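Local coordinates for colicin-B (Escherichia coli, PDB 1RH1), which kills Escherichia coli and closely related bacteria by forming a channel that depolarises the cytoplasmic membrane and dissipates cellular energy, at residues Leu225-Gly230 against Val270-Gly275; Ala216-Asn221 against Leu281-Val286; Leu322-Glu327 against Phe464-Gly469. One frame throughout, in Å; residues are numbered along the deposited sequence.

Overall arrangement
All three contacts are buried and none has a hydrogen bond between its two segments, but they belong to different halves of the molecule. Contacts 1 and 2, centres 13 Å apart, are built on the mixed sheet of the N-terminal region, contact 2 as loop against strand; contact 1 is nested within the loop closed by contact 2, and strands 266-271 and 281-286, neighbours in the sheet, link them. Their chemistry is hydrocarbon only: branched residues, an alanine and one phenyl ring. Contact 3, on the far side of the chain's centre and about 53 Å from contact 2 between centres, joins two helices of the pore-forming domain. There hydroxyl-bearing residues mix with leucine, and its Lys324 edge is less deeply buried.

Contact 1: Leu225-Gly230 against Val270-Gly275; sequences LVLSVG and VRFPEG
Phe272 reaches out between Val229 and Leu227, and the ring does most of the touching. With CG anti to its own carbonyl carbon (chi1 -72°), the phenyl is carried toward strand 225-228, its far rim, CE1 and CZ, arriving first. Val229 and Phe272 run past each other in opposite senses, and Val229 CG1 lies 3.6 Å from Phe272 CE1 in an oblique approach. The Leu227 and Phe272 side chains cross at about a right angle, and the CD1 methyl of Leu227 comes obliquely to the ring, 4.0 Å from Phe272 CZ. The same methyl touches Val270, at 4.0 Å from CG1. Val270 CG1 in turn lies above one face of the Phe272 ring, displaced toward the rim, so Val270 and Phe272, two residues apart, pack on each other as well as on Leu227. A long ring suits Phe272 because the CA atoms of Val229 and Phe272 are 9.8 Å apart; compact branched residues fill the remaining span. Strands 225-228 and 266-271 do not pair: 213-216 and 189-201 come between them in the pairing order, and the side chains meet across the inside of the curled mixed sheet. Ala216 of 213-216 touches both Leu227 and Val270, Ala197 of 189-201 adjoins Val270 and Phe272, and strand 87-90 flanks 225-228 on its other edge.

Contact 2: Ala216-Asn221 against Leu281-Val286; sequences APVSPN and LYISAV
Val218 meets strand 281-286 with both of its methyl groups, each used on a different residue. It belongs to the connection between antiparallel strands 213-216 and 225-228, which packs here on another strand of the same mixed sheet. The contacts between segments are apolar. CG1, anti to the backbone N (chi1 180°), is directed at Ala285, whose CB lies 3.8 Å away; CG2 turns to Ile283. The Val218 and Ile283 side chains cross at about a right angle and touch through their CG2 methyls, 4.0 Å apart. Ala285 suits its place because its small side chain lets the loop backbone come close: the CA atoms of Val218 and Ala285 are 7.1 Å apart. Backbone hydrogen bonding shapes the loop itself. Pro217 is the centre of an inverse gamma turn, in which Val218 N donates to Ala216 O at 2.9 Å, and Val218 follows the turn with its side chain toward the strand. Polar side chains of the strand are engaged elsewhere: Ser284 OG, on a side chain that leaves its backbone away from the loop, bonds to Leu171 O, and Tyr282 OH bonds to Asp267 OD1 and Leu171 N. Alternation along the strand thus gives the loop a hydrocarbon surface, and the attachment rests on burial and shape, without directional bonds.

Contact 3: Leu322-Glu327 against Phe464-Gly469; sequences LTKTSE and FSLTLG
Thr325 fits against Ser465 and Leu466, and this is the close part of the meeting between helix 291-340 and helix 457-472. Their local axes approach to 9.2 Å and run at 34° to each other, both pointing broadly the same way. The two branches of Thr325 divide the work. With OG1 anti to the carbonyl carbon (chi1 -65°), CG2 falls anti to the backbone N and lies 3.5 Å from Ser465 CB, while OG1 sits 3.4 Å from Leu466 CG. The Thr325 and Leu466 side chains pass each other at a slant, and the CD2 methyl of Leu466 reaches the backbone of 322-327, 3.8 Å from Thr325 CA. Small residues suit this position: threonine and serine keep little bulk between the helices, and leucine lays a branched end against the neighbouring backbone. Farther along, the packing is looser. Leu466 CD2 rests 4.1 Å from Lys324 O and 4.2 Å from Lys324 CG; lysine suits this partly exposed rim because its CG methylene lies against the leucine while its amine end can stay toward solvent. Thr325 OG1 faces Leu466 while bonded to Val321 O, and has a weak hydrogen bond to Ser462 OG of helix 457-472; Ser465 offers its CB, its OG being bonded to Leu461 O. The segment 464-469 lies in a predicted transmembrane helix, and a contact with no strong polar bond between the helices is consistent with a helix thought to leave the bundle when the toxin inserts.

Contact 1: Leu225-Gly230 against Val270-Gly275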
ATOM      1  N   LEU A 225     -18.026  11.004  23.147  1.00  6.77           N
ATOM      2  CA  LEU A 225     -17.902  12.445  23.325  1.00  4.07           C
ATOM      3  C   LEU A 225     -19.287  13.070  23.304  1.00  5.18           C
ATOM      4  O   LEU A 225     -20.163  12.623  22.560  1.00  5.33           O
ATOM      5  CB  LEU A 225     -17.031  12.997  22.215  1.00  2.00           C
ATOM      6  CG  LEU A 225     -16.771  14.484  22.164  1.00  2.00           C
ATOM      7  CD1 LEU A 225     -16.089  15.000  23.407  1.00  2.00           C
ATOM      8  CD2 LEU A 225     -15.891  14.722  20.972  1.00  2.00           C
ATOM      9  N   VAL A 226     -19.539  14.040  24.179  1.00  3.05           N
ATOM     10  CA  VAL A 226     -20.833  14.688  24.203  1.00  2.50           C
ATOM     11  C   VAL A 226     -20.658  15.925  23.364  1.00  3.00           C
ATOM     12  O   VAL A 226     -19.720  16.691  23.580  1.00  6.05           O
ATOM     13  CB  VAL A 226     -21.221  15.034  25.657  1.00  2.00           C
ATOM     14  CG1 VAL A 226     -22.292  16.097  25.725  1.00  3.48           C
ATOM     15  CG2 VAL A 226     -21.849  13.825  26.298  1.00  2.00           C
ATOM     16  N   LEU A 227     -21.551  16.111  22.390  1.00  3.40           N
ATOM     17  CA  LEU A 227     -21.501  17.284  21.524  1.00  2.92           C
ATOM     18  C   LEU A 227     -22.697  18.187  21.791  1.00  2.92           C
ATOM     19  O   LEU A 227     -23.851  17.803  21.643  1.00  2.82           O
ATOM     20  CB  LEU A 227     -21.482  16.811  20.080  1.00  2.00           C
ATOM     21  CG  LEU A 227     -20.302  15.933  19.724  1.00  2.00           C
ATOM     22  CD1 LEU A 227     -20.691  14.893  18.703  1.00  2.00           C
ATOM     23  CD2 LEU A 227     -19.177  16.834  19.278  1.00  2.00           C
ATOM     24  N   SER A 228     -22.416  19.395  22.256  1.00  2.00           N
ATOM     25  CA  SER A 228     -23.436  20.373  22.530  1.00  2.00           C
ATOM     26  C   SER A 228     -23.536  21.286  21.312  1.00  5.28           C
ATOM     27  O   SER A 228     -22.771  22.238  21.106  1.00  2.88           O
ATOM     28  CB  SER A 228     -23.038  21.127  23.782  1.00  4.11           C
ATOM     29  OG  SER A 228     -23.988  22.131  24.110  1.00 10.85           O
ATOM     30  N   VAL A 229     -24.525  20.945  20.479  1.00 10.07           N
ATOM     31  CA  VAL A 229     -24.750  21.630  19.213  1.00  8.39           C
ATOM     32  C   VAL A 229     -25.741  22.767  19.266  1.00 12.35           C
ATOM     33  O   VAL A 229     -26.050  23.366  18.234  1.00 13.51           O
ATOM     34  CB  VAL A 229     -25.246  20.672  18.119  1.00  7.68           C
ATOM     35  CG1 VAL A 229     -24.283  19.491  18.025  1.00 12.45           C
ATOM     36  CG2 VAL A 229     -26.687  20.269  18.389  1.00  6.15           C
ATOM     37  N   GLY A 230     -26.244  23.037  20.471  1.00 14.55           N
ATOM     38  CA  GLY A 230     -27.262  24.054  20.710  1.00 13.88           C
ATOM     39  C   GLY A 230     -26.936  25.451  20.226  1.00 12.92           C
ATOM     40  O   GLY A 230     -27.598  25.972  19.339  1.00 14.13           O
ATOM     41  N   VAL A 270     -19.490  12.208  12.206  1.00  5.74           N
ATOM     42  CA  VAL A 270     -20.577  12.114  13.158  1.00  3.78           C
ATOM     43  C   VAL A 270     -21.802  12.648  12.452  1.00  4.79           C
ATOM     44  O   VAL A 270     -21.836  13.796  12.006  1.00  2.87           O
ATOM     45  CB  VAL A 270     -20.277  12.961  14.396  1.00  2.00           C
ATOM     46  CG1 VAL A 270     -21.449  12.828  15.329  1.00  3.28           C
ATOM     47  CG2 VAL A 270     -19.035  12.488  15.120  1.00  2.00           C
ATOM     48  N   ARG A 271     -22.781  11.750  12.368  1.00  6.93           N
ATOM     49  CA  ARG A 271     -24.096  12.000  11.772  1.00  4.49           C
ATOM     50  C   ARG A 271     -25.163  12.230  12.859  1.00  5.50           C
ATOM     51  O   ARG A 271     -25.418  11.355  13.688  1.00  4.87           O
ATOM     52  CB  ARG A 271     -24.393  10.787  10.910  1.00  6.07           C
ATOM     53  CG  ARG A 271     -25.764  10.699  10.290  1.00 10.78           C
ATOM     54  CD  ARG A 271     -25.884   9.396   9.543  1.00  9.39           C
ATOM     55  NE  ARG A 271     -26.601   9.689   8.329  1.00 14.83           N
ATOM     56  CZ  ARG A 271     -27.227   8.754   7.621  1.00 21.50           C
ATOM     57  NH1 ARG A 271     -27.223   7.472   8.011  1.00 25.28           N
ATOM     58  NH2 ARG A 271     -27.864   9.117   6.496  1.00 24.12           N
ATOM     59  N   PHE A 272     -25.828  13.381  12.910  1.00  2.00           N
ATOM     60  CA  PHE A 272     -26.790  13.650  13.966  1.00  2.00           C
ATOM     61  C   PHE A 272     -28.186  13.042  13.758  1.00  7.17           C
ATOM     62  O   PHE A 272     -28.426  12.473  12.691  1.00  7.24           O
ATOM     63  CB  PHE A 272     -26.829  15.157  14.120  1.00  2.00           C
ATOM     64  CG  PHE A 272     -25.543  15.634  14.768  1.00  6.79           C
ATOM     65  CD1 PHE A 272     -25.453  15.702  16.158  1.00  8.47           C
ATOM     66  CD2 PHE A 272     -24.442  15.991  13.983  1.00  8.56           C
ATOM     67  CE1 PHE A 272     -24.265  16.122  16.753  1.00  8.09           C
ATOM     68  CE2 PHE A 272     -23.256  16.412  14.587  1.00  5.55           C
ATOM     69  CZ  PHE A 272     -23.165  16.480  15.972  1.00  5.90           C
ATOM     70  N   PRO A 273     -29.141  13.036  14.710  1.00  7.65           N
ATOM     71  CA  PRO A 273     -30.378  12.284  14.597  1.00  6.19           C
ATOM     72  C   PRO A 273     -31.406  12.778  13.603  1.00  8.79           C
ATOM     73  O   PRO A 273     -31.395  13.916  13.130  1.00  4.91           O
ATOM     74  CB  PRO A 273     -30.925  12.251  16.011  1.00  2.00           C
ATOM     75  CG  PRO A 273     -29.709  12.297  16.867  1.00  2.00           C
ATOM     76  CD  PRO A 273     -28.940  13.364  16.122  1.00  9.15           C
ATOM     77  N   GLU A 274     -32.292  11.787  13.400  1.00 14.32           N
ATOM     78  CA  GLU A 274     -33.541  11.803  12.635  1.00 19.36           C
ATOM     79  C   GLU A 274     -34.023  13.135  12.098  1.00 15.73           C
ATOM     80  O   GLU A 274     -34.058  13.286  10.884  1.00 24.58           O
ATOM     81  CB  GLU A 274     -34.744  11.197  13.463  1.00 27.74           C
ATOM     82  CG  GLU A 274     -35.206  11.849  14.797  1.00 33.76           C
ATOM     83  CD  GLU A 274     -36.685  11.650  15.167  1.00 41.48           C
ATOM     84  OE1 GLU A 274     -37.003  10.630  15.790  1.00 45.30           O
ATOM     85  OE2 GLU A 274     -37.515  12.517  14.851  1.00 43.58           O
ATOM     86  N   GLY A 275     -34.394  14.077  12.968  1.00 11.89           N
ATOM     87  CA  GLY A 275     -34.873  15.379  12.580  1.00 11.30           C
ATOM     88  C   GLY A 275     -34.216  16.401  13.480  1.00 11.63           C
ATOM     89  O   GLY A 275     -34.861  17.370  13.894  1.00 12.40           O
TER

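Contact 2: Ala216-Asn221 against Leu281-Val286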
ATOM      1  N   ALA A 216     -21.513  10.979  20.670  1.00  4.94           N
ATOM      2  CA  ALA A 216     -21.005  10.211  19.547  1.00  2.00           C
ATOM      3  C   ALA A 216     -19.716   9.489  19.845  1.00  4.57           C
ATOM      4  O   ALA A 216     -18.870  10.050  20.543  1.00  8.37           O
ATOM      5  CB  ALA A 216     -20.718  11.091  18.385  1.00  2.00           C
ATOM      6  N   PRO A 217     -19.508   8.261  19.346  1.00  4.96           N
ATOM      7  CA  PRO A 217     -18.253   7.542  19.470  1.00  4.10           C
ATOM      8  C   PRO A 217     -17.097   8.004  18.581  1.00  5.56           C
ATOM      9  O   PRO A 217     -16.712   7.374  17.585  1.00  7.54           O
ATOM     10  CB  PRO A 217     -18.669   6.117  19.244  1.00  2.27           C
ATOM     11  CG  PRO A 217     -19.754   6.251  18.219  1.00  3.00           C
ATOM     12  CD  PRO A 217     -20.544   7.409  18.774  1.00  5.96           C
ATOM     13  N   VAL A 218     -16.565   9.171  18.967  1.00  2.93           N
ATOM     14  CA  VAL A 218     -15.346   9.701  18.388  1.00  5.62           C
ATOM     15  C   VAL A 218     -14.238   8.786  18.888  1.00 12.52           C
ATOM     16  O   VAL A 218     -13.320   8.448  18.133  1.00 14.57           O
ATOM     17  CB  VAL A 218     -15.118  11.106  18.863  1.00  3.31           C
ATOM     18  CG1 VAL A 218     -13.848  11.656  18.268  1.00  2.00           C
ATOM     19  CG2 VAL A 218     -16.328  11.930  18.468  1.00  5.92           C
ATOM     20  N   SER A 219     -14.351   8.416  20.188  1.00 16.94           N
ATOM     21  CA  SER A 219     -13.613   7.318  20.829  1.00 20.83           C
ATOM     22  C   SER A 219     -12.101   7.406  20.657  1.00 15.85           C
ATOM     23  O   SER A 219     -11.616   8.507  20.948  1.00 13.93           O
ATOM     24  CB  SER A 219     -14.297   6.074  20.228  1.00 19.07           C
ATOM     25  OG  SER A 219     -14.195   4.907  21.027  1.00 25.84           O
ATOM     26  N   PRO A 220     -11.268   6.432  20.233  1.00 20.03           N
ATOM     27  CA  PRO A 220     -11.356   4.982  20.431  1.00 23.22           C
ATOM     28  C   PRO A 220     -10.894   4.562  21.815  1.00 23.55           C
ATOM     29  O   PRO A 220     -10.038   5.220  22.412  1.00 24.17           O
ATOM     30  CB  PRO A 220     -10.534   4.367  19.291  1.00 23.24           C
ATOM     31  CG  PRO A 220      -9.437   5.365  19.101  1.00 24.70           C
ATOM     32  CD  PRO A 220     -10.156   6.706  19.323  1.00 25.42           C
ATOM     33  N   ASN A 221     -11.525   3.481  22.311  1.00 23.41           N
ATOM     34  CA  ASN A 221     -11.377   2.943  23.667  1.00 21.72           C
ATOM     35  C   ASN A 221     -11.927   3.850  24.782  1.00 19.63           C
ATOM     36  O   ASN A 221     -12.277   3.393  25.871  1.00 18.30           O
ATOM     37  CB  ASN A 221      -9.905   2.650  23.998  1.00 26.35           C
ATOM     38  CG  ASN A 221      -9.277   1.558  23.146  1.00 31.83           C
ATOM     39  OD1 ASN A 221      -9.583   0.375  23.328  1.00 33.67           O
ATOM     40  ND2 ASN A 221      -8.391   1.925  22.209  1.00 34.02           N
ATOM     41  N   LEU A 281     -20.810  16.261  11.051  1.00  3.18           N
ATOM     42  CA  LEU A 281     -19.522  16.803  11.419  1.00  2.99           C
ATOM     43  C   LEU A 281     -18.413  15.763  11.303  1.00  3.04           C
ATOM     44  O   LEU A 281     -18.584  14.592  11.655  1.00  2.00           O
ATOM     45  CB  LEU A 281     -19.640  17.305  12.820  1.00  2.93           C
ATOM     46  CG  LEU A 281     -18.512  18.159  13.334  1.00  7.57           C
ATOM     47  CD1 LEU A 281     -18.491  19.488  12.582  1.00  4.32           C
ATOM     48  CD2 LEU A 281     -18.687  18.346  14.843  1.00  6.30           C
ATOM     49  N   TYR A 282     -17.295  16.203  10.717  1.00  2.08           N
ATOM     50  CA  TYR A 282     -16.106  15.386  10.615  1.00  2.29           C
ATOM     51  C   TYR A 282     -15.294  15.812  11.805  1.00  2.00           C
ATOM     52  O   TYR A 282     -15.094  16.997  12.042  1.00  2.16           O
ATOM     53  CB  TYR A 282     -15.306  15.672   9.356  1.00  2.00           C
ATOM     54  CG  TYR A 282     -13.904  15.039   9.262  1.00  2.00           C
ATOM     55  CD1 TYR A 282     -12.780  15.783   9.613  1.00  2.00           C
ATOM     56  CD2 TYR A 282     -13.731  13.725   8.825  1.00  4.29           C
ATOM     57  CE1 TYR A 282     -11.506  15.232   9.536  1.00  2.00           C
ATOM     58  CE2 TYR A 282     -12.456  13.159   8.743  1.00  2.00           C
ATOM     59  CZ  TYR A 282     -11.360  13.923   9.105  1.00  2.00           C
ATOM     60  OH  TYR A 282     -10.101  13.373   9.068  1.00  2.00           O
ATOM     61  N   ILE A 283     -14.798  14.826  12.534  1.00  2.00           N
ATOM     62  CA  ILE A 283     -14.003  15.115  13.693  1.00  2.00           C
ATOM     63  C   ILE A 283     -12.819  14.185  13.812  1.00  2.00           C
ATOM     64  O   ILE A 283     -12.888  12.991  13.542  1.00  2.00           O
ATOM     65  CB  ILE A 283     -15.023  15.086  14.860  1.00  4.36           C
ATOM     66  CG1 ILE A 283     -14.326  15.437  16.138  1.00  4.65           C
ATOM     67  CG2 ILE A 283     -15.697  13.746  14.969  1.00  2.00           C
ATOM     68  CD1 ILE A 283     -15.402  15.872  17.154  1.00  5.26           C
ATOM     69  N   SER A 284     -11.690  14.805  14.128  1.00  2.00           N
ATOM     70  CA  SER A 284     -10.420  14.104  14.263  1.00  3.27           C
ATOM     71  C   SER A 284      -9.868  14.143  15.680  1.00  5.49           C
ATOM     72  O   SER A 284      -9.723  15.223  16.253  1.00  6.75           O
ATOM     73  CB  SER A 284      -9.389  14.710  13.349  1.00  2.00           C
ATOM     74  OG  SER A 284      -8.261  13.846  13.367  1.00  6.49           O
ATOM     75  N   ALA A 285      -9.505  12.985  16.243  1.00  2.85           N
ATOM     76  CA  ALA A 285      -9.057  12.908  17.625  1.00  2.00           C
ATOM     77  C   ALA A 285      -7.716  12.211  17.792  1.00  4.74           C
ATOM     78  O   ALA A 285      -7.621  10.979  17.815  1.00  7.97           O
ATOM     79  CB  ALA A 285     -10.097  12.161  18.443  1.00  2.00           C
ATOM     80  N   VAL A 286      -6.684  13.032  17.981  1.00  2.00           N
ATOM     81  CA  VAL A 286      -5.300  12.588  18.081  1.00  3.63           C
ATOM     82  C   VAL A 286      -4.705  12.545  19.481  1.00  2.00           C
ATOM     83  O   VAL A 286      -5.003  13.353  20.344  1.00  2.00           O
ATOM     84  CB  VAL A 286      -4.480  13.516  17.144  1.00  5.36           C
ATOM     85  CG1 VAL A 286      -2.974  13.351  17.257  1.00  2.00           C
ATOM     86  CG2 VAL A 286      -4.875  13.144  15.729  1.00  2.07           C
TER

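Contact 3: Leu322-Glu327 against Phe464-Gly469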
ATOM      1  N   LEU A 322       9.257  -9.963 -16.792  1.00  5.32           N
ATOM      2  CA  LEU A 322       8.258 -10.883 -17.273  1.00  5.91           C
ATOM      3  C   LEU A 322       7.629 -10.302 -18.541  1.00  7.37           C
ATOM      4  O   LEU A 322       7.428 -11.089 -19.473  1.00  4.28           O
ATOM      5  CB  LEU A 322       7.202 -11.125 -16.171  1.00  4.03           C
ATOM      6  CG  LEU A 322       7.563 -11.966 -14.937  1.00  3.05           C
ATOM      7  CD1 LEU A 322       6.516 -11.720 -13.876  1.00  4.93           C
ATOM      8  CD2 LEU A 322       7.629 -13.446 -15.262  1.00  2.00           C
ATOM      9  N   THR A 323       7.380  -8.971 -18.663  1.00  6.20           N
ATOM     10  CA  THR A 323       6.783  -8.475 -19.901  1.00  9.88           C
ATOM     11  C   THR A 323       7.775  -8.534 -21.039  1.00  8.86           C
ATOM     12  O   THR A 323       7.376  -8.964 -22.115  1.00 14.28           O
ATOM     13  CB  THR A 323       6.281  -7.028 -19.851  1.00  8.65           C
ATOM     14  OG1 THR A 323       7.411  -6.187 -19.697  1.00 18.92           O
ATOM     15  CG2 THR A 323       5.255  -6.841 -18.754  1.00  9.81           C
ATOM     16  N   LYS A 324       9.044  -8.158 -20.855  1.00  7.72           N
ATOM     17  CA  LYS A 324      10.013  -8.359 -21.911  1.00  8.31           C
ATOM     18  C   LYS A 324      10.132  -9.852 -22.250  1.00  6.68           C
ATOM     19  O   LYS A 324      10.197 -10.163 -23.439  1.00 10.75           O
ATOM     20  CB  LYS A 324      11.378  -7.814 -21.491  1.00  9.97           C
ATOM     21  CG  LYS A 324      12.464  -7.758 -22.579  1.00 12.54           C
ATOM     22  CD  LYS A 324      11.999  -6.879 -23.737  1.00 18.74           C
ATOM     23  CE  LYS A 324      13.094  -6.403 -24.695  1.00 23.81           C
ATOM     24  NZ  LYS A 324      13.696  -7.464 -25.476  1.00 24.85           N
ATOM     25  N   THR A 325      10.093 -10.812 -21.308  1.00  6.81           N
ATOM     26  CA  THR A 325      10.230 -12.222 -21.658  1.00  5.67           C
ATOM     27  C   THR A 325       9.112 -12.676 -22.573  1.00  6.05           C
ATOM     28  O   THR A 325       9.355 -13.262 -23.621  1.00  2.00           O
ATOM     29  CB  THR A 325      10.249 -13.087 -20.391  1.00  2.65           C
ATOM     30  OG1 THR A 325      11.421 -12.711 -19.702  1.00  2.00           O
ATOM     31  CG2 THR A 325      10.338 -14.570 -20.646  1.00  2.00           C
ATOM     32  N   SER A 326       7.890 -12.306 -22.190  1.00  8.52           N
ATOM     33  CA  SER A 326       6.673 -12.576 -22.933  1.00  7.35           C
ATOM     34  C   SER A 326       6.832 -12.157 -24.391  1.00 10.32           C
ATOM     35  O   SER A 326       6.627 -12.944 -25.305  1.00 12.56           O
ATOM     36  CB  SER A 326       5.556 -11.806 -22.292  1.00  5.18           C
ATOM     37  OG  SER A 326       4.320 -12.147 -22.871  1.00  8.23           O
ATOM     38  N   GLU A 327       7.309 -10.934 -24.604  1.00 11.56           N
ATOM     39  CA  GLU A 327       7.510 -10.365 -25.921  1.00 11.92           C
ATOM     40  C   GLU A 327       8.548 -11.156 -26.696  1.00 10.36           C
ATOM     41  O   GLU A 327       8.311 -11.480 -27.857  1.00 17.42           O
ATOM     42  CB  GLU A 327       7.903  -8.938 -25.672  1.00 13.93           C
ATOM     43  CG  GLU A 327       8.115  -7.952 -26.801  1.00 29.86           C
ATOM     44  CD  GLU A 327       8.675  -6.627 -26.259  1.00 36.49           C
ATOM     45  OE1 GLU A 327       9.851  -6.323 -26.506  1.00 38.22           O
ATOM     46  OE2 GLU A 327       7.941  -5.903 -25.572  1.00 39.43           O
ATOM     47  N   PHE A 464      16.238 -17.223 -18.014  1.00  2.00           N
ATOM     48  CA  PHE A 464      16.406 -18.435 -18.769  1.00  2.00           C
ATOM     49  C   PHE A 464      15.739 -18.355 -20.112  1.00  2.64           C
ATOM     50  O   PHE A 464      16.303 -18.752 -21.134  1.00  5.75           O
ATOM     51  CB  PHE A 464      15.817 -19.571 -18.009  1.00  2.00           C
ATOM     52  CG  PHE A 464      16.000 -20.905 -18.698  1.00  2.00           C
ATOM     53  CD1 PHE A 464      17.271 -21.461 -18.808  1.00  2.00           C
ATOM     54  CD2 PHE A 464      14.895 -21.571 -19.205  1.00  2.00           C
ATOM     55  CE1 PHE A 464      17.418 -22.690 -19.432  1.00  2.00           C
ATOM     56  CE2 PHE A 464      15.057 -22.804 -19.828  1.00  2.00           C
ATOM     57  CZ  PHE A 464      16.319 -23.363 -19.941  1.00  2.00           C
ATOM     58  N   SER A 465      14.497 -17.874 -20.077  1.00  4.01           N
ATOM     59  CA  SER A 465      13.714 -17.731 -21.293  1.00  5.31           C
ATOM     60  C   SER A 465      14.276 -16.637 -22.176  1.00  3.72           C
ATOM     61  O   SER A 465      14.408 -16.866 -23.367  1.00  6.68           O
ATOM     62  CB  SER A 465      12.284 -17.408 -20.954  1.00  7.08           C
ATOM     63  OG  SER A 465      11.742 -18.440 -20.148  1.00  7.91           O
ATOM     64  N   LEU A 466      14.636 -15.473 -21.631  1.00  3.11           N
ATOM     65  CA  LEU A 466      15.291 -14.414 -22.358  1.00  2.50           C
ATOM     66  C   LEU A 466      16.611 -14.868 -22.948  1.00  7.29           C
ATOM     67  O   LEU A 466      16.780 -14.707 -24.150  1.00 11.89           O
ATOM     68  CB  LEU A 466      15.588 -13.259 -21.476  1.00  2.00           C
ATOM     69  CG  LEU A 466      14.458 -12.361 -21.121  1.00  6.24           C
ATOM     70  CD1 LEU A 466      14.988 -11.271 -20.222  1.00 10.57           C
ATOM     71  CD2 LEU A 466      13.884 -11.711 -22.358  1.00  7.55           C
ATOM     72  N   THR A 467      17.553 -15.452 -22.187  1.00  8.60           N
ATOM     73  CA  THR A 467      18.827 -15.932 -22.724  1.00  7.77           C
ATOM     74  C   THR A 467      18.589 -16.913 -23.866  1.00  7.77           C
ATOM     75  O   THR A 467      19.269 -16.781 -24.885  1.00 11.58           O
ATOM     76  CB  THR A 467      19.676 -16.647 -21.637  1.00  2.00           C
ATOM     77  OG1 THR A 467      19.894 -15.724 -20.579  1.00  2.00           O
ATOM     78  CG2 THR A 467      21.022 -17.107 -22.164  1.00  2.00           C
ATOM     79  N   LEU A 468      17.632 -17.857 -23.756  1.00  7.84           N
ATOM     80  CA  LEU A 468      17.390 -18.795 -24.842  1.00  5.18           C
ATOM     81  C   LEU A 468      16.731 -18.191 -26.079  1.00  4.56           C
ATOM     82  O   LEU A 468      17.176 -18.418 -27.203  1.00  7.90           O
ATOM     83  CB  LEU A 468      16.517 -19.950 -24.371  1.00  2.00           C
ATOM     84  CG  LEU A 468      16.987 -20.890 -23.299  1.00  2.00           C
ATOM     85  CD1 LEU A 468      16.191 -22.171 -23.408  1.00  2.00           C
ATOM     86  CD2 LEU A 468      18.441 -21.234 -23.481  1.00  2.00           C
ATOM     87  N   GLY A 469      15.675 -17.394 -25.883  1.00  6.89           N
ATOM     88  CA  GLY A 469      14.882 -16.795 -26.941  1.00  2.50           C
ATOM     89  C   GLY A 469      15.640 -15.721 -27.673  1.00  2.22           C
ATOM     90  O   GLY A 469      15.805 -15.804 -28.885  1.00  2.64           O
TER